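PDB 3BYQ: uncharacterized protein DUF1185, which is of unknown function but adopts a variant of the Bacillus chorismate mutase fold and may have a role in amino-acid metabolism. Local coordinates for residues Leu60-Ala65 with Arg107-Glu112; Lys30-Cys35 with Asp70-Asp75; Val97-Gly102 with Val117-Ala122. One frame throughout, in Å; residues are numbered along the deposited sequence.

How the interactions relate
Two helices packed on one mixed sheet tie the three contacts together. Interaction 1 joins helix 51-72 to helix 98-109; interaction 2 sets the end of helix 51-72 on strand 29-39; interaction 3 joins the start of helix 98-109 to strand 119-123. Interactions 1 and 2 have centres about 12 Å apart and touch where L64 CD2 lies 3.4 Å from S34 OG. Interactions 1 and 3, with centres about 13 Å apart, meet through W98, whose CH2 is 3.6 Å from G61 N. Interactions 2 and 3 do not touch, but both reach the same sheet. A second subunit meets interaction 3 and, through R107, interaction 1. A 1,2-ethanediol, probably from the crystallisation liquor, lies about 4 Å from the H99 side chain (nearest atoms).

Interaction 1. Residues Leu60-Ala65 with Arg107-Glu112; sequences LGTLLA and RSVLGE
V109, near the end of helix 98-109, packs on A65 and T62 of helix 51-72 in a helix-to-helix contact, within the Schellman motif that ends helix 98-109. The contact is apolar and small, burying 126 Å² in all. A65 points toward helix 98-109, and its methyl CB lies 3.9 Å from V109 CG2; so small a side chain lets the backbones come close, the CA atoms of A65 and V109 being 6.6 Å apart. T62, one turn earlier, adds its methyl CG2 at 4.2 Å from the same V109 CG2, while its OG1 turns back to bond R58 O on its own helix. A branched valine suits this place, since with CG1 anti to the backbone N (chi1 161°) both methyls lean on A65, CG1 also approaching A65 O. T66 and V69 of helix 51-72 also touch V109.

The helix end is held by backbone hydrogen bonds. G111 takes the positive phi that glycine accepts readily, and the chain turns back so that G111 N bonds S108 O, while E112 N reaches R107 O at 2.8 Å.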
loop_
_atom_site.group_PDB
_atom_site.type_symbol
_atom_site.label_atom_id
_atom_site.label_comp_id
_atom_site.label_asym_id
_atom_site.label_seq_id
_atom_site.Cartn_x
_atom_site.Cartn_y
_atom_site.Cartn_z
ATOM N N LEU B 60 -13.501 9.556 26.058
ATOM C CA LEU B 60 -13.171 9.683 24.628
ATOM C C LEU B 60 -14.267 8.983 23.816
ATOM O O LEU B 60 -14.697 9.479 22.787
ATOM C CB LEU B 60 -11.816 9.057 24.327
ATOM C CG LEU B 60 -11.334 9.231 22.885
ATOM C CD1 LEU B 60 -11.127 10.722 22.559
ATOM C CD2 LEU B 60 -10.038 8.417 22.631
ATOM N N GLY B 61 -14.677 7.801 24.284
ATOM C CA GLY B 61 -15.784 7.050 23.669
ATOM C C GLY B 61 -17.020 7.935 23.584
ATOM O O GLY B 61 -17.688 8.045 22.541
ATOM N N THR B 62 -17.332 8.595 24.694
ATOM C CA THR B 62 -18.525 9.469 24.745
ATOM C C THR B 62 -18.415 10.627 23.760
ATOM O O THR B 62 -19.348 10.940 23.045
ATOM C CB THR B 62 -18.778 9.973 26.176
ATOM O OG1 THR B 62 -18.947 8.827 27.020
ATOM C CG2 THR B 62 -20.015 10.879 26.238
ATOM N N LEU B 63 -17.245 11.216 23.703
ATOM C CA LEU B 63 -17.012 12.334 22.805
ATOM C C LEU B 63 -17.294 11.952 21.341
ATOM O O LEU B 63 -18.003 12.653 20.584
ATOM C CB LEU B 63 -15.547 12.793 22.941
ATOM C CG LEU B 63 -15.160 14.002 22.078
ATOM C CD1 LEU B 63 -15.820 15.321 22.576
ATOM C CD2 LEU B 63 -13.634 14.089 21.983
ATOM N N LEU B 64 -16.704 10.845 20.931
ATOM C CA LEU B 64 -16.798 10.384 19.525
ATOM C C LEU B 64 -18.197 9.905 19.196
ATOM O O LEU B 64 -18.724 10.171 18.112
ATOM C CB LEU B 64 -15.771 9.280 19.233
ATOM C CG LEU B 64 -14.299 9.663 19.498
ATOM C CD1 LEU B 64 -13.340 8.531 19.053
ATOM C CD2 LEU B 64 -13.887 10.947 18.883
ATOM N N ALA B 65 -18.807 9.207 20.143
ATOM C CA ALA B 65 -20.155 8.671 19.913
ATOM C C ALA B 65 -21.128 9.827 19.779
ATOM O O ALA B 65 -22.005 9.810 18.950
ATOM C CB ALA B 65 -20.593 7.687 21.055
ATOM N N ARG B 107 -22.748 2.537 23.447
ATOM C CA ARG B 107 -24.024 1.959 23.799
ATOM C C ARG B 107 -24.790 2.854 24.761
ATOM O O ARG B 107 -26.007 3.026 24.615
ATOM C CB ARG B 107 -23.856 0.523 24.291
ATOM C CG ARG B 107 -23.462 -0.331 23.105
ATOM C CD ARG B 107 -23.066 -1.691 23.529
ATOM N NE ARG B 107 -24.221 -2.454 23.944
ATOM C CZ ARG B 107 -24.135 -3.679 24.423
ATOM N NH1 ARG B 107 -22.949 -4.248 24.568
ATOM N NH2 ARG B 107 -25.224 -4.331 24.780
ATOM N N SER B 108 -24.087 3.514 25.684
ATOM C CA SER B 108 -24.766 4.418 26.625
ATOM C C SER B 108 -25.340 5.668 25.937
ATOM O O SER B 108 -26.451 6.092 26.231
ATOM C CB SER B 108 -23.836 4.801 27.778
ATOM O OG SER B 108 -23.557 3.630 28.549
ATOM N N VAL B 109 -24.584 6.220 24.996
ATOM C CA VAL B 109 -25.034 7.373 24.198
ATOM C C VAL B 109 -26.290 7.033 23.407
ATOM O O VAL B 109 -27.197 7.838 23.285
ATOM C CB VAL B 109 -23.921 7.897 23.268
ATOM C CG1 VAL B 109 -24.463 8.769 22.123
ATOM C CG2 VAL B 109 -22.842 8.571 24.122
ATOM N N LEU B 110 -26.366 5.796 22.959
ATOM C CA LEU B 110 -27.488 5.312 22.146
ATOM C C LEU B 110 -28.678 4.719 22.919
ATOM O O LEU B 110 -29.545 4.117 22.315
ATOM C CB LEU B 110 -26.984 4.288 21.144
ATOM C CG LEU B 110 -26.044 4.773 20.041
ATOM C CD1 LEU B 110 -25.491 3.659 19.135
ATOM C CD2 LEU B 110 -26.803 5.811 19.203
ATOM N N GLY B 111 -28.718 4.851 24.244
ATOM C CA GLY B 111 -29.866 4.300 25.014
ATOM C C GLY B 111 -29.800 2.795 25.256
ATOM O O GLY B 111 -30.817 2.124 25.419
ATOM N N GLU B 112 -28.582 2.286 25.268
ATOM C CA GLU B 112 -28.303 0.846 25.563
ATOM C C GLU B 112 -28.937 -0.164 24.578
ATOM O O GLU B 112 -29.646 -1.096 25.004
ATOM C CB GLU B 112 -28.665 0.477 27.013
ATOM C CG GLU B 112 -28.076 1.395 28.080
ATOM C CD GLU B 112 -26.572 1.353 28.173
ATOM O OE1 GLU B 112 -25.955 0.474 27.531
ATOM O OE2 GLU B 112 -26.021 2.199 28.908
#

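Interaction 2. Residues Lys30-Cys35 with Asp70-Asp75; sequences KLAASC and DTLGKD. With EDO (1,2-ethanediol), chain Y.
The last turn of helix 51-72 lies on strand 29-39 in a helix-on-sheet packing, with L72 pressed on A32 and K30. These are alternate residues of the strand, so their side chains leave the same face and meet the helix together. L72 does the touching with its forked end: CD1 lies 4.0 Å from A32 CB, and CD2 is also 4.0 Å from K30 CB. A32 CB is also 4.1 Å from L72 CG and 4.2 Å from L72 CD2, so it sits against the fork rather than beside one branch. With CG anti to the carbonyl carbon (chi1 -67°), the fork of L72 is directed to the strand, and leucine suits the place because its two methyls can each meet one residue of the pair. Alanine is short enough to let the helix settle close, and L68, a turn earlier, also touches it. M168 of the neighbouring strand 161-169 also touches L72.

K30 is amphipathic in use. Its CB joins the apolar contact, whereas the extended chain beyond CG takes the amine to the surface. There NZ donates to O1 of a 1,2-ethanediol at 3.0 Å, a molecule probably from the crystallisation liquor that is also hydrogen-bonded to T16 OG1.

The helix ends at once after L72. G73 has a positive phi of 95°, which glycine takes easily, and the chain swings off the sheet. On the opposite face of the strand, L31 and A33 touch I149 and I151. Such helix-on-sheet packing is consistent with an alpha/beta fold, here a variant of the chorismate mutase fold.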
loop_
_atom_site.group_PDB
_atom_site.type_symbol
_atom_site.label_atom_id
_atom_site.label_comp_id
_atom_site.label_asym_id
_atom_site.label_seq_id
_atom_site.Cartn_x
_atom_site.Cartn_y
_atom_site.Cartn_z
ATOM N N LYS B 30 -25.825 5.755 4.743
ATOM C CA LYS B 30 -24.728 6.556 5.275
ATOM C C LYS B 30 -24.048 5.745 6.375
ATOM O O LYS B 30 -24.712 5.164 7.252
ATOM C CB LYS B 30 -25.146 7.885 5.835
ATOM C CG LYS B 30 -25.784 8.763 4.824
ATOM C CD LYS B 30 -25.909 10.199 5.340
ATOM C CE LYS B 30 -26.757 10.994 4.396
ATOM N NZ LYS B 30 -26.667 12.456 4.638
ATOM N N LEU B 31 -22.732 5.677 6.247
ATOM C CA LEU B 31 -21.844 5.077 7.273
ATOM C C LEU B 31 -20.861 6.169 7.664
ATOM O O LEU B 31 -20.285 6.814 6.800
ATOM C CB LEU B 31 -21.084 3.868 6.724
ATOM C CG LEU B 31 -21.911 2.641 6.322
ATOM C CD1 LEU B 31 -21.038 1.576 5.690
ATOM C CD2 LEU B 31 -22.698 2.053 7.476
ATOM N N ALA B 32 -20.622 6.328 8.959
ATOM C CA ALA B 32 -19.754 7.421 9.434
ATOM C C ALA B 32 -18.795 6.923 10.475
ATOM O O ALA B 32 -19.143 6.039 11.277
ATOM C CB ALA B 32 -20.607 8.579 9.994
ATOM N N ALA B 33 -17.580 7.480 10.459
ATOM C CA ALA B 33 -16.556 7.072 11.441
ATOM C C ALA B 33 -15.990 8.337 12.056
ATOM O O ALA B 33 -15.789 9.317 11.369
ATOM C CB ALA B 33 -15.448 6.268 10.775
ATOM N N SER B 34 -15.808 8.285 13.372
ATOM C CA SER B 34 -15.189 9.360 14.132
ATOM C C SER B 34 -13.959 8.746 14.770
ATOM O O SER B 34 -14.073 7.787 15.515
ATOM C CB SER B 34 -16.129 9.906 15.213
ATOM O OG SER B 34 -15.564 11.029 15.915
ATOM N N CYS B 35 -12.804 9.335 14.461
ATOM C CA CYS B 35 -11.500 8.868 14.938
ATOM C C CYS B 35 -10.758 9.964 15.689
ATOM O O CYS B 35 -10.855 11.175 15.359
ATOM C CB CYS B 35 -10.618 8.497 13.753
ATOM S SG CYS B 35 -11.365 7.270 12.582
ATOM N N ASP B 70 -24.745 13.335 16.563
ATOM C CA ASP B 70 -25.008 14.698 16.100
ATOM C C ASP B 70 -24.893 14.810 14.570
ATOM O O ASP B 70 -25.557 15.620 13.934
ATOM C CB ASP B 70 -24.069 15.717 16.750
ATOM C CG ASP B 70 -24.328 15.900 18.263
ATOM O OD1 ASP B 70 -25.344 15.370 18.779
ATOM O OD2 ASP B 70 -23.489 16.570 18.932
ATOM N N THR B 71 -24.048 13.978 13.983
ATOM C CA THR B 71 -23.800 13.996 12.536
ATOM C C THR B 71 -24.885 13.291 11.755
ATOM O O THR B 71 -25.387 13.815 10.770
ATOM C CB THR B 71 -22.412 13.342 12.214
ATOM O OG1 THR B 71 -21.383 14.074 12.904
ATOM C CG2 THR B 71 -22.126 13.257 10.713
ATOM N N LEU B 72 -25.260 12.092 12.199
ATOM C CA LEU B 72 -26.221 11.289 11.475
ATOM C C LEU B 72 -27.671 11.469 11.896
ATOM O O LEU B 72 -28.580 11.156 11.120
ATOM C CB LEU B 72 -25.870 9.813 11.571
ATOM C CG LEU B 72 -24.587 9.343 10.885
ATOM C CD1 LEU B 72 -24.366 7.817 11.105
ATOM C CD2 LEU B 72 -24.607 9.655 9.377
ATOM N N GLY B 73 -27.851 11.959 13.123
ATOM C CA GLY B 73 -29.156 12.125 13.755
ATOM C C GLY B 73 -29.443 10.905 14.602
ATOM O O GLY B 73 -29.349 9.769 14.148
ATOM N N LYS B 74 -29.794 11.154 15.857
ATOM C CA LYS B 74 -30.029 10.091 16.843
ATOM C C LYS B 74 -31.080 9.082 16.401
ATOM O O LYS B 74 -30.965 7.904 16.698
ATOM C CB LYS B 74 -30.432 10.695 18.209
ATOM N N ASP B 75 -32.040 9.537 15.621
ATOM C CA ASP B 75 -33.136 8.678 15.164
ATOM C C ASP B 75 -32.787 7.812 13.947
ATOM O O ASP B 75 -33.598 6.994 13.501
ATOM C CB ASP B 75 -34.338 9.536 14.786
HETATM C C1 EDO Y . -24.290 13.430 2.113
HETATM O O1 EDO Y . -25.286 12.426 2.016
HETATM C C2 EDO Y . -24.159 14.054 0.745
HETATM O O2 EDO Y . -25.358 14.785 0.505
#

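Interaction 3. Residues Val97-Gly102 with Val117-Ala122; sequences VWHEAG and VPAVKA
The opening turn of helix 98-109 comes beside strand 119-123 with H99 CA 7.4 Å from A119 CA, near enough for a single imidazole to span the gap. A119 and K121, two residues apart on the strand, face the helix, and both are met by H99. Its CE1 lies 3.5 Å from A119 CB, an oblique approach to the ring for which a small methyl is well suited.

The polar contact is with K121. NZ donates to H99 NE2 at 2.9 Å and lies only 1° out of the ring plane, so the amine comes in at the edge of the ring. The two side chains cross at about a right angle. K121 reaches this point by a bend at its end: chi2 and chi3 are extended, and chi4 (-67°) folds NZ round to the imidazole.

A second subunit covers the pair. The ring of F146 of that subunit stacks with H99, and S148 of the same subunit bonds K121 O. H99 and K121 are thus part of an intersubunit surface as well as of the core.

The buried amine of K121 is met by NE2 and, weakly, by the backbone O of F146 of the second subunit. The role of NE2 as acceptor, together with the stacked phenylalanine, probably restrains the rotation of the imidazole, which links helix and strand next to the neighbouring subunit.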
loop_
_atom_site.group_PDB
_atom_site.type_symbol
_atom_site.label_atom_id
_atom_site.label_comp_id
_atom_site.label_asym_id
_atom_site.label_seq_id
_atom_site.Cartn_x
_atom_site.Cartn_y
_atom_site.Cartn_z
ATOM N N VAL B 97 -8.174 -2.018 25.074
ATOM C CA VAL B 97 -8.897 -1.190 26.048
ATOM C C VAL B 97 -10.187 -0.548 25.460
ATOM O O VAL B 97 -11.121 -0.215 26.203
ATOM C CB VAL B 97 -8.028 -0.028 26.608
ATOM C CG1 VAL B 97 -6.897 -0.559 27.489
ATOM C CG2 VAL B 97 -7.499 0.877 25.477
ATOM N N TRP B 98 -10.221 -0.411 24.142
ATOM C CA TRP B 98 -11.340 0.239 23.443
ATOM C C TRP B 98 -12.614 -0.619 23.379
ATOM O O TRP B 98 -13.682 -0.109 23.150
ATOM C CB TRP B 98 -10.885 0.638 22.056
ATOM C CG TRP B 98 -11.741 1.698 21.353
ATOM C CD1 TRP B 98 -12.378 1.568 20.147
ATOM C CD2 TRP B 98 -12.019 3.013 21.816
ATOM N NE1 TRP B 98 -13.032 2.749 19.831
ATOM C CE2 TRP B 98 -12.836 3.643 20.841
ATOM C CE3 TRP B 98 -11.646 3.738 22.945
ATOM C CZ2 TRP B 98 -13.248 4.952 20.960
ATOM C CZ3 TRP B 98 -12.066 5.004 23.069
ATOM C CH2 TRP B 98 -12.888 5.609 22.092
ATOM N N HIS B 99 -12.486 -1.929 23.566
ATOM C CA HIS B 99 -13.673 -2.781 23.583
ATOM C C HIS B 99 -14.660 -2.261 24.626
ATOM O O HIS B 99 -15.827 -2.032 24.316
ATOM C CB HIS B 99 -13.306 -4.234 23.817
ATOM C CG HIS B 99 -12.653 -4.883 22.636
ATOM N ND1 HIS B 99 -13.369 -5.306 21.533
ATOM C CD2 HIS B 99 -11.359 -5.229 22.405
ATOM C CE1 HIS B 99 -12.537 -5.837 20.653
ATOM N NE2 HIS B 99 -11.318 -5.819 21.158
ATOM N N GLU B 100 -14.164 -2.039 25.844
ATOM C CA GLU B 100 -14.999 -1.510 26.903
ATOM C C GLU B 100 -15.178 -0.006 26.748
ATOM O O GLU B 100 -16.298 0.483 26.730
ATOM C CB GLU B 100 -14.458 -1.814 28.280
ATOM C CG GLU B 100 -15.344 -1.255 29.377
ATOM C CD GLU B 100 -14.735 -1.385 30.718
ATOM O OE1 GLU B 100 -14.686 -2.517 31.197
ATOM O OE2 GLU B 100 -14.306 -0.361 31.279
ATOM N N ALA B 101 -14.080 0.719 26.552
ATOM C CA ALA B 101 -14.138 2.188 26.537
ATOM C C ALA B 101 -14.985 2.734 25.407
ATOM O O ALA B 101 -15.804 3.620 25.631
ATOM C CB ALA B 101 -12.733 2.823 26.523
ATOM N N GLY B 102 -14.822 2.176 24.217
ATOM C CA GLY B 102 -15.593 2.633 23.048
ATOM C C GLY B 102 -16.979 2.034 23.006
ATOM O O GLY B 102 -17.957 2.719 22.798
ATOM N N VAL B 117 -21.095 -4.531 20.268
ATOM C CA VAL B 117 -20.569 -3.702 19.196
ATOM C C VAL B 117 -19.431 -4.517 18.582
ATOM O O VAL B 117 -18.537 -4.971 19.319
ATOM C CB VAL B 117 -19.959 -2.373 19.750
ATOM C CG1 VAL B 117 -19.428 -1.522 18.585
ATOM C CG2 VAL B 117 -20.957 -1.597 20.591
ATOM N N PRO B 118 -19.460 -4.744 17.264
ATOM C CA PRO B 118 -18.353 -5.480 16.652
ATOM C C PRO B 118 -17.113 -4.605 16.636
ATOM O O PRO B 118 -17.189 -3.406 16.903
ATOM C CB PRO B 118 -18.883 -5.824 15.270
ATOM C CG PRO B 118 -19.739 -4.737 14.961
ATOM C CD PRO B 118 -20.393 -4.259 16.238
ATOM N N ALA B 119 -15.979 -5.230 16.377
ATOM C CA ALA B 119 -14.707 -4.527 16.469
ATOM C C ALA B 119 -13.624 -5.160 15.645
ATOM O O ALA B 119 -13.729 -6.306 15.244
ATOM C CB ALA B 119 -14.248 -4.526 17.939
ATOM N N VAL B 120 -12.610 -4.364 15.341
ATOM C CA VAL B 120 -11.361 -4.874 14.760
ATOM C C VAL B 120 -10.255 -3.972 15.250
ATOM O O VAL B 120 -10.475 -2.812 15.538
ATOM C CB VAL B 120 -11.431 -4.998 13.212
ATOM C CG1 VAL B 120 -11.664 -3.640 12.538
ATOM C CG2 VAL B 120 -10.185 -5.749 12.624
ATOM N N LYS B 121 -9.068 -4.522 15.411
ATOM C CA LYS B 121 -7.935 -3.706 15.825
ATOM C C LYS B 121 -6.664 -4.270 15.264
ATOM O O LYS B 121 -6.609 -5.399 14.801
ATOM C CB LYS B 121 -7.823 -3.605 17.317
ATOM C CG LYS B 121 -7.745 -4.894 17.994
ATOM C CD LYS B 121 -7.839 -4.704 19.537
ATOM C CE LYS B 121 -7.739 -6.045 20.185
ATOM N NZ LYS B 121 -8.914 -6.887 19.866
ATOM N N ALA B 122 -5.654 -3.428 15.248
ATOM C CA ALA B 122 -4.336 -3.818 14.729
ATOM C C ALA B 122 -3.260 -2.918 15.339
ATOM O O ALA B 122 -3.560 -1.858 15.839
ATOM C CB ALA B 122 -4.296 -3.647 13.215
#